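Local coordinates for protein polycyclic ketone monooxygenase (Myceliophthora thermophila, PDB 5MQ6) that uses FAD and NADPH to insert one oxygen atom beside the carbonyl of ketones, polycyclic ones especially, giving esters or lactones, at residues L161-A164 with Y165-T169; L385-L388 with Y389-L393; F529-L532 with S533-Q537. All coordinates share one frame; numbering follows the deposited sequence.

Interaction 1 (L161-A164 with Y165-T169)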
loop_
_atom_site.group_PDB
_atom_site.type_symbol
_atom_site.label_atom_id
_atom_site.label_comp_id
_atom_site.label_asym_id
_atom_site.label_seq_id
_atom_site.Cartn_x
_atom_site.Cartn_y
_atom_site.Cartn_z
ATOM N N LEU A 161 -1.950 -8.687 -13.122
ATOM C CA LEU A 161 -1.059 -8.078 -14.079
ATOM C C LEU A 161 -1.688 -8.006 -15.507
ATOM O O LEU A 161 -1.657 -6.931 -16.199
ATOM C CB LEU A 161 0.259 -8.808 -14.038
ATOM C CG LEU A 161 1.318 -8.418 -15.055
ATOM C CD1 LEU A 161 1.711 -6.978 -14.786
ATOM C CD2 LEU A 161 2.598 -9.253 -14.852
ATOM N N GLU A 162 -2.316 -9.103 -15.918
ATOM C CA GLU A 162 -2.950 -9.117 -17.203
ATOM C C GLU A 162 -4.061 -8.017 -17.281
ATOM O O GLU A 162 -4.258 -7.388 -18.316
ATOM C CB GLU A 162 -3.456 -10.533 -17.521
ATOM C CG GLU A 162 -4.487 -10.623 -18.650
ATOM C CD GLU A 162 -5.102 -12.038 -18.738
ATOM O OE1 GLU A 162 -6.301 -12.265 -18.421
ATOM O OE2 GLU A 162 -4.362 -12.959 -19.079
ATOM N N HIS A 163 -4.765 -7.774 -16.182
ATOM C CA HIS A 163 -5.801 -6.772 -16.182
ATOM C C HIS A 163 -5.242 -5.343 -16.363
ATOM O O HIS A 163 -5.873 -4.531 -17.075
ATOM C CB HIS A 163 -6.636 -6.858 -14.961
ATOM C CG HIS A 163 -7.807 -5.940 -14.975
ATOM N ND1 HIS A 163 -8.841 -6.055 -15.897
ATOM C CD2 HIS A 163 -8.166 -4.944 -14.133
ATOM C CE1 HIS A 163 -9.781 -5.169 -15.626
ATOM N NE2 HIS A 163 -9.411 -4.495 -14.548
ATOM N N ALA A 164 -4.120 -5.076 -15.717
ATOM C CA ALA A 164 -3.366 -3.851 -15.946
ATOM C C ALA A 164 -3.063 -3.660 -17.452
ATOM O O ALA A 164 -3.289 -2.576 -18.022
ATOM C CB ALA A 164 -2.046 -3.945 -15.143
ATOM N N TYR A 165 -2.595 -4.727 -18.089
ATOM C CA TYR A 165 -2.396 -4.753 -19.556
ATOM C C TYR A 165 -3.668 -4.602 -20.321
ATOM O O TYR A 165 -3.693 -3.881 -21.320
ATOM C CB TYR A 165 -1.568 -5.975 -20.030
ATOM C CG TYR A 165 -0.162 -5.599 -19.857
ATOM C CD1 TYR A 165 0.427 -5.503 -18.589
ATOM C CD2 TYR A 165 0.621 -5.215 -20.982
ATOM C CE1 TYR A 165 1.783 -5.111 -18.418
ATOM C CE2 TYR A 165 1.972 -4.832 -20.822
ATOM C CZ TYR A 165 2.522 -4.747 -19.537
ATOM O OH TYR A 165 3.773 -4.238 -19.410
ATOM N N ARG A 166 -4.743 -5.204 -19.819
ATOM C CA ARG A 166 -6.037 -5.037 -20.456
ATOM C C ARG A 166 -6.446 -3.558 -20.464
ATOM O O ARG A 166 -7.027 -3.021 -21.454
ATOM C CB ARG A 166 -7.094 -5.893 -19.767
ATOM C CG ARG A 166 -8.521 -5.635 -20.223
ATOM C CD ARG A 166 -9.533 -6.638 -19.633
ATOM N NE ARG A 166 -9.116 -8.002 -19.884
ATOM C CZ ARG A 166 -8.480 -8.836 -19.058
ATOM N NH1 ARG A 166 -8.217 -8.534 -17.781
ATOM N NH2 ARG A 166 -8.087 -10.013 -19.557
ATOM N N ILE A 167 -6.216 -2.891 -19.340
ATOM C CA ILE A 167 -6.612 -1.477 -19.238
ATOM C C ILE A 167 -5.734 -0.664 -20.189
ATOM O O ILE A 167 -6.245 0.146 -20.952
ATOM C CB ILE A 167 -6.519 -0.936 -17.802
ATOM C CG1 ILE A 167 -7.611 -1.620 -16.962
ATOM C CG2 ILE A 167 -6.751 0.594 -17.747
ATOM C CD1 ILE A 167 -7.361 -1.611 -15.492
ATOM N N ALA A 168 -4.430 -0.874 -20.132
ATOM C CA ALA A 168 -3.552 -0.078 -20.986
ATOM C C ALA A 168 -3.861 -0.247 -22.460
ATOM O O ALA A 168 -3.775 0.728 -23.260
ATOM C CB ALA A 168 -2.118 -0.441 -20.705
ATOM N N THR A 169 -4.262 -1.473 -22.831
ATOM C CA THR A 169 -4.666 -1.794 -24.199
ATOM C C THR A 169 -5.947 -1.097 -24.557
ATOM O O THR A 169 -6.045 -0.458 -25.601
ATOM C CB THR A 169 -4.862 -3.305 -24.335
ATOM O OG1 THR A 169 -3.568 -3.932 -24.248
ATOM C CG2 THR A 169 -5.553 -3.701 -25.669
HETATM O O HOH W 1 -6.946 -10.630 -16.360
#

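Interaction 2 (L385-L388 with Y389-L393)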
loop_
_atom_site.group_PDB
_atom_site.type_symbol
_atom_site.label_atom_id
_atom_site.label_comp_id
_atom_site.label_asym_id
_atom_site.label_seq_id
_atom_site.Cartn_x
_atom_site.Cartn_y
_atom_site.Cartn_z
ATOM N N LEU A 385 -11.445 4.340 23.431
ATOM C CA LEU A 385 -10.666 3.159 23.418
ATOM C C LEU A 385 -11.389 1.955 24.060
ATOM O O LEU A 385 -11.279 0.831 23.554
ATOM C CB LEU A 385 -9.330 3.338 24.088
ATOM C CG LEU A 385 -8.340 4.335 23.520
ATOM C CD1 LEU A 385 -7.095 4.235 24.366
ATOM C CD2 LEU A 385 -7.964 4.079 22.088
ATOM N N GLY A 386 -12.103 2.180 25.151
ATOM C CA GLY A 386 -12.825 1.109 25.763
ATOM C C GLY A 386 -13.812 0.520 24.820
ATOM O O GLY A 386 -13.861 -0.707 24.683
ATOM N N ARG A 387 -14.550 1.394 24.122
ATOM C CA ARG A 387 -15.545 0.971 23.134
ATOM C C ARG A 387 -14.917 0.075 22.020
ATOM O O ARG A 387 -15.411 -1.034 21.694
ATOM C CB ARG A 387 -16.342 2.154 22.531
ATOM C CG ARG A 387 -17.525 1.693 21.641
ATOM C CD ARG A 387 -18.208 2.829 20.876
ATOM N NE ARG A 387 -17.333 3.465 19.874
ATOM C CZ ARG A 387 -16.910 2.894 18.749
ATOM N NH1 ARG A 387 -17.266 1.644 18.451
ATOM N NH2 ARG A 387 -16.117 3.559 17.900
ATOM N N LEU A 388 -13.818 0.539 21.456
ATOM C CA LEU A 388 -13.143 -0.176 20.368
ATOM C C LEU A 388 -12.568 -1.501 20.840
ATOM O O LEU A 388 -12.716 -2.493 20.153
ATOM C CB LEU A 388 -12.032 0.652 19.757
ATOM C CG LEU A 388 -12.524 1.867 18.984
ATOM C CD1 LEU A 388 -11.315 2.680 18.667
ATOM C CD2 LEU A 388 -13.224 1.454 17.697
ATOM N N TYR A 389 -11.913 -1.518 21.995
ATOM C CA TYR A 389 -11.427 -2.785 22.578
ATOM C C TYR A 389 -12.563 -3.838 22.791
ATOM O O TYR A 389 -12.396 -5.052 22.481
ATOM C CB TYR A 389 -10.626 -2.510 23.867
ATOM C CG TYR A 389 -9.189 -2.189 23.563
ATOM C CD1 TYR A 389 -8.788 -0.911 23.239
ATOM C CD2 TYR A 389 -8.230 -3.162 23.584
ATOM C CE1 TYR A 389 -7.458 -0.619 22.921
ATOM C CE2 TYR A 389 -6.918 -2.885 23.255
ATOM C CZ TYR A 389 -6.543 -1.603 22.937
ATOM O OH TYR A 389 -5.227 -1.328 22.609
ATOM N N LYS A 390 -13.704 -3.372 23.284
ATOM C CA LYS A 390 -14.874 -4.236 23.451
ATOM C C LYS A 390 -15.419 -4.655 22.127
ATOM O O LYS A 390 -15.777 -5.793 21.980
ATOM C CB LYS A 390 -16.017 -3.576 24.219
ATOM C CG LYS A 390 -15.792 -3.342 25.715
ATOM C CD LYS A 390 -17.149 -3.218 26.466
ATOM C CE LYS A 390 -17.404 -1.871 27.162
ATOM N NZ LYS A 390 -17.153 -1.927 28.632
ATOM N N LEU A 391 -15.491 -3.753 21.154
ATOM C CA LEU A 391 -15.901 -4.159 19.828
ATOM C C LEU A 391 -15.041 -5.262 19.178
ATOM O O LEU A 391 -15.545 -6.203 18.526
ATOM C CB LEU A 391 -15.922 -2.925 18.930
ATOM C CG LEU A 391 -16.513 -3.065 17.542
ATOM C CD1 LEU A 391 -17.977 -3.546 17.603
ATOM C CD2 LEU A 391 -16.325 -1.689 16.843
ATOM N N ASP A 392 -13.739 -5.169 19.371
ATOM C CA ASP A 392 -12.815 -6.122 18.780
ATOM C C ASP A 392 -12.740 -7.497 19.433
ATOM O O ASP A 392 -12.289 -8.501 18.797
ATOM C CB ASP A 392 -11.426 -5.546 18.785
ATOM C CG ASP A 392 -10.538 -6.245 17.811
ATOM O OD1 ASP A 392 -10.979 -6.508 16.682
ATOM O OD2 ASP A 392 -9.388 -6.566 18.194
ATOM N N LEU A 393 -13.097 -7.551 20.707
ATOM C CA LEU A 393 -12.883 -8.726 21.503
ATOM C C LEU A 393 -13.423 -10.021 20.852
ATOM O O LEU A 393 -12.690 -11.010 20.769
ATOM C CB LEU A 393 -13.466 -8.511 22.899
ATOM C CG LEU A 393 -13.582 -9.769 23.740
ATOM C CD1 LEU A 393 -12.218 -10.248 24.064
ATOM C CD2 LEU A 393 -14.314 -9.400 25.004
#

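Interaction 3 (F529-L532 with S533-Q537)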
loop_
_atom_site.group_PDB
_atom_site.type_symbol
_atom_site.label_atom_id
_atom_site.label_comp_id
_atom_site.label_asym_id
_atom_site.label_seq_id
_atom_site.Cartn_x
_atom_site.Cartn_y
_atom_site.Cartn_z
ATOM N N PHE A 529 -1.711 14.640 -6.051
ATOM C CA PHE A 529 -1.235 13.371 -5.564
ATOM C C PHE A 529 -2.371 12.619 -4.978
ATOM O O PHE A 529 -3.281 13.208 -4.439
ATOM C CB PHE A 529 -0.035 13.520 -4.598
ATOM C CG PHE A 529 -0.085 14.760 -3.694
ATOM C CD1 PHE A 529 -0.736 14.723 -2.474
ATOM C CD2 PHE A 529 0.546 15.978 -4.038
ATOM C CE1 PHE A 529 -0.774 15.839 -1.614
ATOM C CE2 PHE A 529 0.461 17.097 -3.175
ATOM C CZ PHE A 529 -0.208 17.035 -1.981
ATOM N N THR A 530 -2.288 11.291 -5.057
ATOM C CA THR A 530 -3.367 10.445 -4.551
ATOM C C THR A 530 -3.430 10.677 -3.062
ATOM O O THR A 530 -2.443 10.848 -2.437
ATOM C CB THR A 530 -3.191 8.968 -4.916
ATOM O OG1 THR A 530 -1.863 8.544 -4.654
ATOM C CG2 THR A 530 -3.266 8.756 -6.376
ATOM N N PRO A 531 -4.603 10.786 -2.513
ATOM C CA PRO A 531 -4.627 11.244 -1.132
ATOM C C PRO A 531 -4.143 10.190 -0.114
ATOM O O PRO A 531 -4.694 9.115 -0.078
ATOM C CB PRO A 531 -6.106 11.592 -0.920
ATOM C CG PRO A 531 -6.863 10.733 -1.908
ATOM C CD PRO A 531 -5.942 10.455 -3.039
ATOM N N LEU A 532 -3.199 10.560 0.745
ATOM C CA LEU A 532 -2.823 9.751 1.851
ATOM C C LEU A 532 -3.024 10.615 3.139
ATOM O O LEU A 532 -4.012 10.599 3.667
ATOM C CB LEU A 532 -1.361 9.203 1.644
ATOM C CG LEU A 532 -1.009 8.186 2.769
ATOM C CD1 LEU A 532 -1.756 6.898 2.426
ATOM C CD2 LEU A 532 0.492 7.902 3.044
ATOM N N SER A 533 -2.107 11.448 3.585
ATOM C CA SER A 533 -2.362 12.359 4.673
ATOM C C SER A 533 -3.636 13.227 4.418
ATOM O O SER A 533 -3.917 13.609 3.300
ATOM C CB SER A 533 -1.208 13.342 4.845
ATOM O OG SER A 533 0.002 12.748 5.137
ATOM N N GLN A 534 -4.368 13.526 5.484
ATOM C CA GLN A 534 -5.470 14.519 5.505
ATOM C C GLN A 534 -6.622 14.084 4.605
ATOM O O GLN A 534 -7.229 14.897 3.922
ATOM C CB GLN A 534 -4.932 15.919 5.071
ATOM C CG GLN A 534 -3.600 16.330 5.744
ATOM C CD GLN A 534 -3.481 17.863 5.742
ATOM O OE1 GLN A 534 -3.822 18.531 4.746
ATOM N NE2 GLN A 534 -3.118 18.419 6.887
ATOM N N SER A 535 -6.913 12.789 4.586
ATOM C CA SER A 535 -8.017 12.359 3.784
ATOM C C SER A 535 -8.776 11.208 4.528
ATOM O O SER A 535 -9.133 11.331 5.679
ATOM C CB SER A 535 -7.447 11.984 2.414
ATOM O OG SER A 535 -6.579 10.811 2.464
ATOM N N SER A 536 -9.027 10.121 3.857
ATOM C CA SER A 536 -9.520 8.907 4.438
ATOM C C SER A 536 -8.920 7.785 3.589
ATOM O O SER A 536 -8.365 8.042 2.531
ATOM C CB SER A 536 -11.060 8.937 4.370
ATOM O OG SER A 536 -11.656 7.786 4.950
ATOM N N GLN A 537 -9.028 6.554 4.065
ATOM C CA GLN A 537 -8.480 5.395 3.405
ATOM C C GLN A 537 -9.567 4.290 3.601
ATOM O O GLN A 537 -10.400 4.375 4.473
ATOM C CB GLN A 537 -7.163 4.989 4.081
ATOM C CG GLN A 537 -7.427 4.497 5.527
ATOM C CD GLN A 537 -6.222 4.284 6.437
ATOM O OE1 GLN A 537 -5.432 3.343 6.284
ATOM N NE2 GLN A 537 -6.127 5.117 7.444
HETATM O O HOH W 2 -5.625 7.173 2.049
HETATM O O HOH W 3 -2.250 13.355 1.104
#

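Interaction 1 (L161-A164 with Y165-T169)
Arg166 reaches back along its own helix to Glu162 and His163. Its NH2 gives Glu162 OE1 a hydrogen bond at 3.1 Å, part of an i to i+4 salt bridge. The carboxylate and guanidinium planes stand 85° apart, and OE1 is approached from above the carboxylate plane. NH1 donates to His163 ND1 at 3.2 Å, and this bond lies in the plane of both flat groups. ND1 acts as the acceptor, and NE2 is hydrogen-bonded to Pro141 O, which is consistent with the proton sitting on NE2. A water also joins the pair: it donates to Glu162 OE1 and accepts from Arg166 NH1 at 2.8 Å. The bend of the arginine chain at chi3 (-53°) turns the guanidinium back over Glu162 O. Over one face of the His163 ring, toward the rim, lies Ile167 CG1. On another side of the helix Leu161 CD1 touches Tyr165 CE1 at 4.1 Å, and the two chains point the same way. A methionine in place of Arg166 would probably leave Glu162 without its ionic mate and His163 ND1 without this donor. Arg166 also makes a cation-pi contact with Tyr148. The side chain of Ala164 is about 9 Å from the bound FAD. Helix 157-170 packs through Ala164 and Ile167 on helix 88-99, next to the probable Rossmann-type glycine turn, while His163 meets helix 143-146 and Tyr165 OH bonds to Phe118 N.

Interaction 2 (L385-L388 with Y389-L393)
The long helix 378-406 carries this contact, between successive turns of a regular alpha-helix in which residues 385-388 meet residues 389-393. Four i to i+4 backbone bonds hold it. Tyr389 N donates to Leu385 O at 2.9 Å, nearly straight at 172°, and Leu391 N donates to Arg387 O at 2.8 Å. Lys390 N to Gly386 O and Asp392 N to Leu388 O complete the set. The side chains leave the helix on several sides. Tyr389 turns its ring edge to the preceding turn, with Leu385 O in the ring plane and 3.1 Å from CD1. Its CD1 also comes within 4.4 Å of Leu385 CB, a loose apolar contact. The same ring packs edge-to-face with Trp423 and touches Tyr26 of helix 22-31. Leu388 is buried against helix 363-366, and its CD2 lies 4.5 Å from Leu391 CD2. Asp392 is also buried, and its OD1 is hydrogen-bonded to Thr422 OG1. Gly386 brings no side chain, and the aliphatic start of Lys390 lies by its carbonyl, with CG 3.4 Å from Gly386 O. Arg387 runs alongside Leu391, pointing the same way. Its chain bends at chi3 (65°), and the leucine methyl CD2 meets the edge of the guanidinium, 3.8 Å from Arg387 NH1.

Interaction 3 (F529-L532 with S533-Q537)
Residues Pro531 to Ser535 form an irregular bend in the loop between strand 527-529 and helix 541-562, with Gln534 at positive phi (65°) where the chain turns back. Ser535 aims its side chain at the start of the bend. Its OG donates to Leu532 O at 2.8 Å. The hydroxyl comes from above the carbonyl plane, 35° out of it. With chi1 at 67°, OG sits between the backbone N and the carbonyl carbon, and this placement brings it over Leu532 O. The serine also rests on the proline: its CB is 3.6 Å from Pro531 CB, and OG is 3.5 Å from the same carbon. Two waters complete the turn. One donates to Pro531 O and to Ser536 O, at 3.0 and 2.9 Å, and so bridges the two arms. The other accepts from Leu532 N and donates to Ser533 O, the latter at 2.8 Å. Around the bend, Gln534 OE1 is hydrogen-bonded to Thr515 OG1, and Tyr633 of helix 630-641 touches Pro531 and Ser535. The site lies near the flavin without touching it: the side chain of Pro531 is about 9 Å from the FAD. The chemistry is that of a loop without regular backbone pairing across its bend, where one serine hydroxyl and two waters, rather than backbone amides of the bend, serve the carbonyls of Pro531, Leu532, Ser533 and Ser536.

Overall arrangement
From the N terminus, interaction 1 comes first, on helix 157-170, which packs on helix 88-99 beside the FAD-binding part of the fold. Interaction 2 follows on helix 378-406, which meets helices 22-31 and 363-366 on the opposite side of the chain's centre, with centres 42 Å apart. Interaction 3 comes last, in the loop leading from strand 527-529 into helix 541-562, where helix 630-641 touches it. The three lie in series; none nests in or crosses another. Interactions 1 and 2 each join successive turns of one helix and close no loop. Interaction 3 closes a short bend. None touches another.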